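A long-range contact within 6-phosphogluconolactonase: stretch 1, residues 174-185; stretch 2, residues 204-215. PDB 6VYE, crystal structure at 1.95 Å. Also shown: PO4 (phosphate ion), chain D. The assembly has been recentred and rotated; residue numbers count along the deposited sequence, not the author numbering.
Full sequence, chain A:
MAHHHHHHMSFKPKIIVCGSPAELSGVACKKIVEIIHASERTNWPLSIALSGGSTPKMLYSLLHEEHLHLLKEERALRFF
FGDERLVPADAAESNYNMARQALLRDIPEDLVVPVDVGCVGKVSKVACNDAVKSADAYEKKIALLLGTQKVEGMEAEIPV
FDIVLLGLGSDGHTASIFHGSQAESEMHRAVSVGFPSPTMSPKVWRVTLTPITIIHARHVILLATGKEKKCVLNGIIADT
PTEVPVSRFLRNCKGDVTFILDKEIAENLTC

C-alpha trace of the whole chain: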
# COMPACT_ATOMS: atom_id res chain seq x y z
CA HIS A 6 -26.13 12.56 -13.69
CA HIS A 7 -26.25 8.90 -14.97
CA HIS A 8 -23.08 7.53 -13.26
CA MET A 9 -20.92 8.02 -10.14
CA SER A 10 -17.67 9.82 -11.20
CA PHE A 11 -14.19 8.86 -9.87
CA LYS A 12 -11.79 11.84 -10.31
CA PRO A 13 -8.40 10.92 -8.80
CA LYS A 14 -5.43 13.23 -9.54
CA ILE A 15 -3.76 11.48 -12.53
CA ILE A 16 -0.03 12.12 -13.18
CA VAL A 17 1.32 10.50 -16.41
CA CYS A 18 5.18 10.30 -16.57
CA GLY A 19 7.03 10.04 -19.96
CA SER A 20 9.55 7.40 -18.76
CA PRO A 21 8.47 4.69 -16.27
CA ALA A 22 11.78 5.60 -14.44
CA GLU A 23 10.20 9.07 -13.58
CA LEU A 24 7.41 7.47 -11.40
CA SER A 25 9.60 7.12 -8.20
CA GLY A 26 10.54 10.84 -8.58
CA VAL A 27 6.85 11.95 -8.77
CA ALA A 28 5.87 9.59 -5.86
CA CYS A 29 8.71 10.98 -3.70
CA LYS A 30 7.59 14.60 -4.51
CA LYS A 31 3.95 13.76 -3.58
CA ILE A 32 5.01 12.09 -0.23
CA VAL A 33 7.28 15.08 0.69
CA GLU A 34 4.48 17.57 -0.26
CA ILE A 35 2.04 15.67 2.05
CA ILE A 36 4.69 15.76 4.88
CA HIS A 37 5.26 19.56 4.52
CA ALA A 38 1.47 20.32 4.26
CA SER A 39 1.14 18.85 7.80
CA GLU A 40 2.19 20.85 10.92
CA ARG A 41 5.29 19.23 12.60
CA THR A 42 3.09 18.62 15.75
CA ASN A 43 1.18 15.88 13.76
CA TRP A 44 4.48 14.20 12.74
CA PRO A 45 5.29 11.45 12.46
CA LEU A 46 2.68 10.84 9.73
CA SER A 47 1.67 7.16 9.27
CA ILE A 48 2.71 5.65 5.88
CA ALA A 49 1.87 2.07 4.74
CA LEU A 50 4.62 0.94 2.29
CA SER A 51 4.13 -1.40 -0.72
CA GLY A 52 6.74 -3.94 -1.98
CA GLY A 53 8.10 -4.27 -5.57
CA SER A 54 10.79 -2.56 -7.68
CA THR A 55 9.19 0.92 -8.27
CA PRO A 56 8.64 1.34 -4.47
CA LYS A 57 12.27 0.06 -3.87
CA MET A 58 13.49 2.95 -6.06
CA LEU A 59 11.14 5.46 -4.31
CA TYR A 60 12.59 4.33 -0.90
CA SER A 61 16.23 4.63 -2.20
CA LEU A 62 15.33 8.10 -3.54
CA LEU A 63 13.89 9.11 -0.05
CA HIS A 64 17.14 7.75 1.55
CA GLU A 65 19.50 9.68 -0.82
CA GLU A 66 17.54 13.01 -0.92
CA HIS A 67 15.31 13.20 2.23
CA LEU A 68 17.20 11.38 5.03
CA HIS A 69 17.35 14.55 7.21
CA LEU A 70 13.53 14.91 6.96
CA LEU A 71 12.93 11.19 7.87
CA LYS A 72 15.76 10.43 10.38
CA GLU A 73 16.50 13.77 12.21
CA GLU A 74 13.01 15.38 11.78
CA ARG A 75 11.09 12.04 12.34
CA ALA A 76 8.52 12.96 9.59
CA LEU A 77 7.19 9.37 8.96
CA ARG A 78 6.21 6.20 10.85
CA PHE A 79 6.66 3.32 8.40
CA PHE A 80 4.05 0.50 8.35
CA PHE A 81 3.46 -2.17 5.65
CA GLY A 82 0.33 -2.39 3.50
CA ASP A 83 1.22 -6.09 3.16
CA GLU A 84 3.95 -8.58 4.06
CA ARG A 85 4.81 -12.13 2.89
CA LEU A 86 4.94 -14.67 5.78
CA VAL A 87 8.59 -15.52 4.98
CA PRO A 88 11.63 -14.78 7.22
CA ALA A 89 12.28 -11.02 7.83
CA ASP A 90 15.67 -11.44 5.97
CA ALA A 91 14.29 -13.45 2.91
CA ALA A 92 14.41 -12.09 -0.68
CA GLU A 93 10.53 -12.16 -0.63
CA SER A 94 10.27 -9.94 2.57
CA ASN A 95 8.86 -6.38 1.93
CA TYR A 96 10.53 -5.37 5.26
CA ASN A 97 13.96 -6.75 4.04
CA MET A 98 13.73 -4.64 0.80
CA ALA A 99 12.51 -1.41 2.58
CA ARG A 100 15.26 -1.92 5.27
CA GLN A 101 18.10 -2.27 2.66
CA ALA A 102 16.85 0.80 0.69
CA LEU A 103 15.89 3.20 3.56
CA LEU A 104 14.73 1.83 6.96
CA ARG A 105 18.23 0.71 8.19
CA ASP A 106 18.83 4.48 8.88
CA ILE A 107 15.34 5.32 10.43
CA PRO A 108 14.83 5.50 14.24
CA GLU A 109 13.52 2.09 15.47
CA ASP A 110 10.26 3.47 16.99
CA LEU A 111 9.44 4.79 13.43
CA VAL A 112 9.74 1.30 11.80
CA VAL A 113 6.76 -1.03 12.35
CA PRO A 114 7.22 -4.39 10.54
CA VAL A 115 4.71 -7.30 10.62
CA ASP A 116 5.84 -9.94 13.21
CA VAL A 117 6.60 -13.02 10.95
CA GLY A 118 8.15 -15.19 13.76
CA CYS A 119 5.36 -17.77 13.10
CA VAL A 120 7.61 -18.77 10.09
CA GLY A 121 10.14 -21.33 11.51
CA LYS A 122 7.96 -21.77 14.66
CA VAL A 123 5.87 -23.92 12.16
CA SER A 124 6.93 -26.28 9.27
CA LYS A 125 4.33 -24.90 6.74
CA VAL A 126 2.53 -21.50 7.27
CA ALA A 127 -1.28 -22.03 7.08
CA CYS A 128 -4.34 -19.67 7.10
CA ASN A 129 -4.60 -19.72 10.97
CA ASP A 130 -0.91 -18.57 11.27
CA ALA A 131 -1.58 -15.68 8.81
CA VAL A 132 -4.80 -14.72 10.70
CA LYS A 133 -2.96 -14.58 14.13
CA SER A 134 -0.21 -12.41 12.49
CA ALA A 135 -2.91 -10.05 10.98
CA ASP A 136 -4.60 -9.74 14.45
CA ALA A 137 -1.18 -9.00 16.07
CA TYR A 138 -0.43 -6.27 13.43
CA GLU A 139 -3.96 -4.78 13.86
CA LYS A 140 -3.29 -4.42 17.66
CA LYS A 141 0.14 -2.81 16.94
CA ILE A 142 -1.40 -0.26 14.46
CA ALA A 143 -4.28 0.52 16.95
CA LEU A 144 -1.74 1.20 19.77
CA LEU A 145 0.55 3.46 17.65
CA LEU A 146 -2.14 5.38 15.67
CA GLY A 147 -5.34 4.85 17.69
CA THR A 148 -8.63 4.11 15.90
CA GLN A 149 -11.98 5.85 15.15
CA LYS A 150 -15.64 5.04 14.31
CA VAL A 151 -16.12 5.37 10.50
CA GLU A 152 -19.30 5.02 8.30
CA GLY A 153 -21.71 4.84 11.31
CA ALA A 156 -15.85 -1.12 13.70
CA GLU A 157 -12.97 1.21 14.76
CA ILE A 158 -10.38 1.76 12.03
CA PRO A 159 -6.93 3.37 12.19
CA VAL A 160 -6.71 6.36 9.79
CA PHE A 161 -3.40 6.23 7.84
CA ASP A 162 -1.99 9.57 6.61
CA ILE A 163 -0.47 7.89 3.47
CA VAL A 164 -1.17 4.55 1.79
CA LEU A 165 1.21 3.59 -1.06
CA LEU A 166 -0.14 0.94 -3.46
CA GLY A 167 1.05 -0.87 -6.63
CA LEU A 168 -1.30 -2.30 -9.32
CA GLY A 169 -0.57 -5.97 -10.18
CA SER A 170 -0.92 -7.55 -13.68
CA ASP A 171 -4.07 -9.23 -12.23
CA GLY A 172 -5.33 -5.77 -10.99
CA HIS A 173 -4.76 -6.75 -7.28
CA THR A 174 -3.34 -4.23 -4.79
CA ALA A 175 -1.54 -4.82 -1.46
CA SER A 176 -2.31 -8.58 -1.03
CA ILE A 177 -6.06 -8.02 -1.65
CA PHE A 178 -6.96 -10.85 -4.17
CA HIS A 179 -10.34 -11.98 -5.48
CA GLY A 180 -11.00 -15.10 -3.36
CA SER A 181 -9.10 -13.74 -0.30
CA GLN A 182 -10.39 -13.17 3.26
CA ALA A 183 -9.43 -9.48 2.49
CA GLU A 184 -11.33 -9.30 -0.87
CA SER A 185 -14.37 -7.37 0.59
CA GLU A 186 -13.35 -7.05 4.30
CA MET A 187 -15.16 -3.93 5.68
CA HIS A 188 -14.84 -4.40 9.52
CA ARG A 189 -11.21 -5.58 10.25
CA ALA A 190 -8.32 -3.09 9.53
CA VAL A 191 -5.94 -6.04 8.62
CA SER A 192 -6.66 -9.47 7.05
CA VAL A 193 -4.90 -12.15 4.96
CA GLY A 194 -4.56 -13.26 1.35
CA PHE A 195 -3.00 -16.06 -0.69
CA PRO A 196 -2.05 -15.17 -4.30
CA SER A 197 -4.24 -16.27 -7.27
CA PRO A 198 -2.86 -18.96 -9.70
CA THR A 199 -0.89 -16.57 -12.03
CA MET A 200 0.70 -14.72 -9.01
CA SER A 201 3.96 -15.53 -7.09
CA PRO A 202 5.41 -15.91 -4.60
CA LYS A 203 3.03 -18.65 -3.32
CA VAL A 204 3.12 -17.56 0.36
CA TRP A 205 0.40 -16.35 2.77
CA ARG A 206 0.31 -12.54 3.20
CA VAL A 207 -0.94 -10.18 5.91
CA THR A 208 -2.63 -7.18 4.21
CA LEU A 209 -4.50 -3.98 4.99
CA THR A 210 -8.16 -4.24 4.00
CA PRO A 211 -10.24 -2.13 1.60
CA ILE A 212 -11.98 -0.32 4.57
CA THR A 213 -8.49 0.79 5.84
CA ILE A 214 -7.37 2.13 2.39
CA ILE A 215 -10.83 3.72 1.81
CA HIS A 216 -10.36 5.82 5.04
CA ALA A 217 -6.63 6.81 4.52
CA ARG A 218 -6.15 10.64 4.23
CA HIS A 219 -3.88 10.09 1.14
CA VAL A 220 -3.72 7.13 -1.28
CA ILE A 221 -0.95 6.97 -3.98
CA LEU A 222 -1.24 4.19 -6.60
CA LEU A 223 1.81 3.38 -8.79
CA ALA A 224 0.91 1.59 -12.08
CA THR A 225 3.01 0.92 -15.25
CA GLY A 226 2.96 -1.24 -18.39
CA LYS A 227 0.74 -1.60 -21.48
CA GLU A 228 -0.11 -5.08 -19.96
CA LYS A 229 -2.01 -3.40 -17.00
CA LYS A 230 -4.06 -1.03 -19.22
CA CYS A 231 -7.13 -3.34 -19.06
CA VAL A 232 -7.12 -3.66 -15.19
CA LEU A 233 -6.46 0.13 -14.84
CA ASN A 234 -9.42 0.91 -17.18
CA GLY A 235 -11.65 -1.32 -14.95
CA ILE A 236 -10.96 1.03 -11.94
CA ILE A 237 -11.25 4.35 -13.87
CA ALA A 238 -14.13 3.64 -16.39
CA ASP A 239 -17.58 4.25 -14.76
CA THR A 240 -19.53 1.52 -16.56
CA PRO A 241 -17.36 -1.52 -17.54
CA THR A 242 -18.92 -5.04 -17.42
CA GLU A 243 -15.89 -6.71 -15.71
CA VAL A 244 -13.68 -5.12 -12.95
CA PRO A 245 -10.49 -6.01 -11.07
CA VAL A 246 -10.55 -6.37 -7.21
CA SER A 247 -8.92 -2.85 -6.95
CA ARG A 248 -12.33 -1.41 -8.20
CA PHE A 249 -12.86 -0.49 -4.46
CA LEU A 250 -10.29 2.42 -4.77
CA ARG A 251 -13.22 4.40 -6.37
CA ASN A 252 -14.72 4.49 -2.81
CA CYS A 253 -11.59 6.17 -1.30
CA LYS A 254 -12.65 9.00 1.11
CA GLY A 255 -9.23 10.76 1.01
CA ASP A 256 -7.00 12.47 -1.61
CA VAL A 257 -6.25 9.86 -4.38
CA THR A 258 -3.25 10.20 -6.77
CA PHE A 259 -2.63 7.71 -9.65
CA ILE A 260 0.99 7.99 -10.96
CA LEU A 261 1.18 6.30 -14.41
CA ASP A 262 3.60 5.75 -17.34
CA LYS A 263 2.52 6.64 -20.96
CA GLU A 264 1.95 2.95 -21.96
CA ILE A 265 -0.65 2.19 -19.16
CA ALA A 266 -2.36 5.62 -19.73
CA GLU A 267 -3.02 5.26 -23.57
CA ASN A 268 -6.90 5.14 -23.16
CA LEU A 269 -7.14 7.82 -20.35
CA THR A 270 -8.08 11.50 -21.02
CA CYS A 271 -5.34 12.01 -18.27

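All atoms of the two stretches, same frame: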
# COMPACT_ATOMS: atom_id res chain seq x y z
N THR A 174 -4.19 -5.22 -5.49
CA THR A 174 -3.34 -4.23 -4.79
C THR A 174 -3.15 -4.73 -3.37
O THR A 174 -3.96 -5.58 -2.93
CB THR A 174 -3.89 -2.81 -4.96
OG1 THR A 174 -2.84 -1.99 -4.46
CG2 THR A 174 -5.15 -2.53 -4.18
N ALA A 175 -2.09 -4.26 -2.71
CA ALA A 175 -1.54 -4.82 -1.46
C ALA A 175 -1.44 -6.33 -1.64
O ALA A 175 -0.73 -6.73 -2.59
CB ALA A 175 -2.37 -4.39 -0.28
N SER A 176 -2.04 -7.14 -0.77
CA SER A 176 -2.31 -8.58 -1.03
C SER A 176 -3.82 -8.81 -0.95
O SER A 176 -4.28 -9.87 -0.43
CB SER A 176 -1.47 -9.48 -0.14
OG SER A 176 -0.13 -9.58 -0.64
N ILE A 177 -4.59 -7.87 -1.49
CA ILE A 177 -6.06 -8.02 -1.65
C ILE A 177 -6.32 -8.69 -3.02
O ILE A 177 -6.24 -8.02 -4.03
CB ILE A 177 -6.79 -6.68 -1.46
CG1 ILE A 177 -6.41 -5.99 -0.15
CG2 ILE A 177 -8.29 -6.90 -1.53
CD1 ILE A 177 -6.85 -4.54 -0.07
N PHE A 178 -6.66 -9.99 -3.00
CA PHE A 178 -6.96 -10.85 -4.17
C PHE A 178 -8.44 -11.22 -4.15
O PHE A 178 -9.03 -11.43 -3.07
CB PHE A 178 -6.06 -12.09 -4.10
CG PHE A 178 -4.57 -11.84 -4.29
CD1 PHE A 178 -3.72 -11.74 -3.19
CD2 PHE A 178 -4.01 -11.75 -5.55
CE1 PHE A 178 -2.36 -11.52 -3.35
CE2 PHE A 178 -2.65 -11.51 -5.71
CZ PHE A 178 -1.82 -11.40 -4.60
N HIS A 179 -9.04 -11.31 -5.33
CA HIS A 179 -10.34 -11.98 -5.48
C HIS A 179 -10.17 -13.38 -4.89
O HIS A 179 -9.17 -14.03 -5.23
CB HIS A 179 -10.77 -12.06 -6.95
CG HIS A 179 -11.43 -10.82 -7.45
ND1 HIS A 179 -11.26 -10.38 -8.74
CD2 HIS A 179 -12.21 -9.93 -6.83
CE1 HIS A 179 -11.98 -9.29 -8.92
NE2 HIS A 179 -12.56 -8.98 -7.76
N GLY A 180 -11.09 -13.80 -4.03
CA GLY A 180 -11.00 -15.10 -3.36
C GLY A 180 -10.34 -15.00 -1.99
O GLY A 180 -10.34 -16.01 -1.25
N SER A 181 -9.78 -13.85 -1.61
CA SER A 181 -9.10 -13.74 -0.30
C SER A 181 -10.12 -13.31 0.75
O SER A 181 -11.12 -12.61 0.41
CB SER A 181 -7.94 -12.80 -0.36
OG SER A 181 -8.41 -11.49 -0.63
N GLN A 182 -9.78 -13.66 2.00
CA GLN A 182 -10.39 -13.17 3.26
C GLN A 182 -10.45 -11.63 3.20
O GLN A 182 -11.43 -11.07 3.67
CB GLN A 182 -9.58 -13.72 4.43
CG GLN A 182 -9.62 -15.27 4.57
CD GLN A 182 -8.70 -16.10 3.67
OE1 GLN A 182 -7.86 -15.59 2.90
NE2 GLN A 182 -8.86 -17.42 3.75
N ALA A 183 -9.46 -10.96 2.61
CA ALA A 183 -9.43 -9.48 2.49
C ALA A 183 -10.37 -8.95 1.38
O ALA A 183 -10.65 -7.71 1.38
CB ALA A 183 -8.01 -9.06 2.21
N GLU A 184 -10.75 -9.79 0.41
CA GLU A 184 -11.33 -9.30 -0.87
C GLU A 184 -12.33 -8.17 -0.63
O GLU A 184 -12.22 -7.16 -1.34
CB GLU A 184 -12.06 -10.40 -1.64
CG GLU A 184 -12.80 -9.87 -2.87
CD GLU A 184 -13.56 -10.94 -3.65
OE1 GLU A 184 -13.26 -12.12 -3.48
OE2 GLU A 184 -14.44 -10.58 -4.44
N SER A 185 -13.28 -8.34 0.31
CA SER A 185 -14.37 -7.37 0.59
C SER A 185 -14.40 -6.96 2.07
O SER A 185 -15.48 -6.53 2.55
CB SER A 185 -15.73 -7.95 0.19
OG SER A 185 -15.60 -8.84 -0.90
N VAL A 204 3.05 -17.65 -1.12
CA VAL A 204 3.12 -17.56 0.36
C VAL A 204 1.90 -16.77 0.84
O VAL A 204 1.38 -15.91 0.09
CB VAL A 204 4.44 -16.93 0.82
CG1 VAL A 204 5.64 -17.81 0.49
CG2 VAL A 204 4.64 -15.53 0.24
N TRP A 205 1.45 -17.10 2.05
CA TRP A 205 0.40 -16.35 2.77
C TRP A 205 0.88 -14.91 2.96
O TRP A 205 2.13 -14.69 3.11
CB TRP A 205 0.10 -17.06 4.08
CG TRP A 205 -0.91 -18.16 3.90
CD1 TRP A 205 -0.69 -19.50 3.88
CD2 TRP A 205 -2.32 -17.98 3.72
NE1 TRP A 205 -1.87 -20.17 3.68
CE2 TRP A 205 -2.89 -19.26 3.59
CE3 TRP A 205 -3.15 -16.86 3.65
CZ2 TRP A 205 -4.25 -19.46 3.37
CZ3 TRP A 205 -4.50 -17.05 3.44
CH2 TRP A 205 -5.04 -18.33 3.30
N ARG A 206 -0.04 -13.95 2.95
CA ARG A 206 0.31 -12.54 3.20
C ARG A 206 -0.65 -11.98 4.24
O ARG A 206 -1.81 -12.49 4.34
CB ARG A 206 0.25 -11.70 1.94
CG ARG A 206 1.29 -12.12 0.90
CD ARG A 206 0.62 -12.86 -0.20
NE ARG A 206 1.53 -13.15 -1.28
CZ ARG A 206 1.74 -12.38 -2.33
NH1 ARG A 206 1.18 -11.19 -2.41
NH2 ARG A 206 2.58 -12.78 -3.28
N VAL A 207 -0.13 -11.06 5.04
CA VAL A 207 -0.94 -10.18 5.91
C VAL A 207 -1.11 -8.91 5.08
O VAL A 207 -0.15 -8.57 4.40
CB VAL A 207 -0.23 -9.93 7.25
CG1 VAL A 207 -0.98 -8.93 8.11
CG2 VAL A 207 -0.03 -11.25 8.00
N THR A 208 -2.29 -8.31 5.08
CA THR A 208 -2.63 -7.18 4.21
C THR A 208 -3.59 -6.26 4.95
O THR A 208 -4.44 -6.76 5.72
CB THR A 208 -3.18 -7.63 2.84
OG1 THR A 208 -3.39 -6.49 2.01
CG2 THR A 208 -4.49 -8.40 2.92
N LEU A 209 -3.47 -4.97 4.67
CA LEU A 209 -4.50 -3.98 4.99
C LEU A 209 -5.71 -4.30 4.10
O LEU A 209 -5.54 -4.90 2.98
CB LEU A 209 -4.00 -2.55 4.75
CG LEU A 209 -2.80 -2.11 5.59
CD1 LEU A 209 -2.48 -0.65 5.26
CD2 LEU A 209 -3.00 -2.30 7.09
N THR A 210 -6.87 -3.90 4.61
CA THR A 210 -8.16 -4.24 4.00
C THR A 210 -8.62 -3.06 3.17
O THR A 210 -8.12 -1.94 3.31
CB THR A 210 -9.14 -4.63 5.11
OG1 THR A 210 -9.27 -3.51 6.00
CG2 THR A 210 -8.67 -5.87 5.84
N PRO A 211 -9.62 -3.26 2.29
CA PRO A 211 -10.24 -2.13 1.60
C PRO A 211 -10.71 -1.03 2.58
O PRO A 211 -10.45 0.13 2.33
CB PRO A 211 -11.35 -2.80 0.77
CG PRO A 211 -10.83 -4.20 0.55
CD PRO A 211 -10.15 -4.56 1.87
N ILE A 212 -11.39 -1.37 3.67
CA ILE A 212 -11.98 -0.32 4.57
C ILE A 212 -10.83 0.57 5.10
O ILE A 212 -11.04 1.76 5.22
CB ILE A 212 -12.86 -0.91 5.68
CG1 ILE A 212 -13.64 0.17 6.44
CG2 ILE A 212 -12.07 -1.77 6.65
CD1 ILE A 212 -14.51 1.07 5.53
N THR A 213 -9.66 0.02 5.35
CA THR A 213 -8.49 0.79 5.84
C THR A 213 -8.00 1.76 4.77
O THR A 213 -7.74 2.87 5.14
CB THR A 213 -7.33 -0.09 6.28
OG1 THR A 213 -7.80 -0.96 7.30
CG2 THR A 213 -6.20 0.75 6.84
N ILE A 214 -7.85 1.30 3.52
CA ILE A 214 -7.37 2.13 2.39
C ILE A 214 -8.43 3.21 2.09
O ILE A 214 -8.07 4.41 1.85
CB ILE A 214 -7.05 1.24 1.16
CG1 ILE A 214 -5.89 0.31 1.47
CG2 ILE A 214 -6.78 2.09 -0.08
CD1 ILE A 214 -5.71 -0.81 0.49
N ILE A 215 -9.69 2.82 2.11
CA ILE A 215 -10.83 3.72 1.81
C ILE A 215 -10.84 4.92 2.78
O ILE A 215 -11.24 6.00 2.34
CB ILE A 215 -12.14 2.91 1.81
CG1 ILE A 215 -12.27 2.14 0.49
CG2 ILE A 215 -13.35 3.82 2.04
CD1 ILE A 215 -13.30 1.02 0.51
P PO4 D . 2.45 -9.52 -5.28
O1 PO4 D . 1.39 -8.98 -4.28
O2 PO4 D . 3.37 -8.41 -5.67
O3 PO4 D . 1.81 -10.02 -6.55
O4 PO4 D . 3.19 -10.67 -4.61

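Residues 174-185 form an irregular segment, folded by two consecutive beta turns, type II from Phe178 to Ser181 and type I from Ser181 to Glu184. The partner segment is more regular: a strand, 206-209, leads through Thr210, at the N-cap position, into a helix that begins at Pro211. The backbones come close at two points, with 5.4 Å between the CA atoms of Ser176 and Thr208 and 5.6 Å between those of Ala183 and Thr210. No backbone-to-backbone hydrogen bond joins the segments; both hydrogen bonds across the contact use side chains.

Thr208 lies at the centre. Its OG1 accepts a hydrogen bond from Ser176 N (3.2 Å) and donates one to Leu209 O (2.8 Å), so a single hydroxyl ties the loop to the strand while satisfying a carbonyl of its own segment. Its methyl group, CG2, packs against Ala183 CB at 3.7 Å. Two residues earlier, Arg206 also points its CA-to-CB bond toward the loop, whereas that of the intervening Val207 points away, the alternation expected of a strand. Arg206 NH1 donates to Ser176 OG at 2.7 Å and lies at the edge of the Phe178 ring, 3.7 Å from CE1. The same guanidinium binds the phosphate ion, through NH1 to O1 (2.9 Å) and NH2 to O4 (2.6 Å), pairing its positive charge with the anion.

Toward the helix the contact becomes mainly apolar. Ile177 extends CD1 to within 3.8 Å of Pro211 CD and 3.9 Å of Ile214 CD1, bridging the first turn of the helix. Pro211 CD also sits 3.2 Å from Ala183 O, bringing the proline ring against the loop backbone. At the other end of the strand, Gln182 OE1 approaches the edge of the Trp205 ring, 3.7 Å from CZ3.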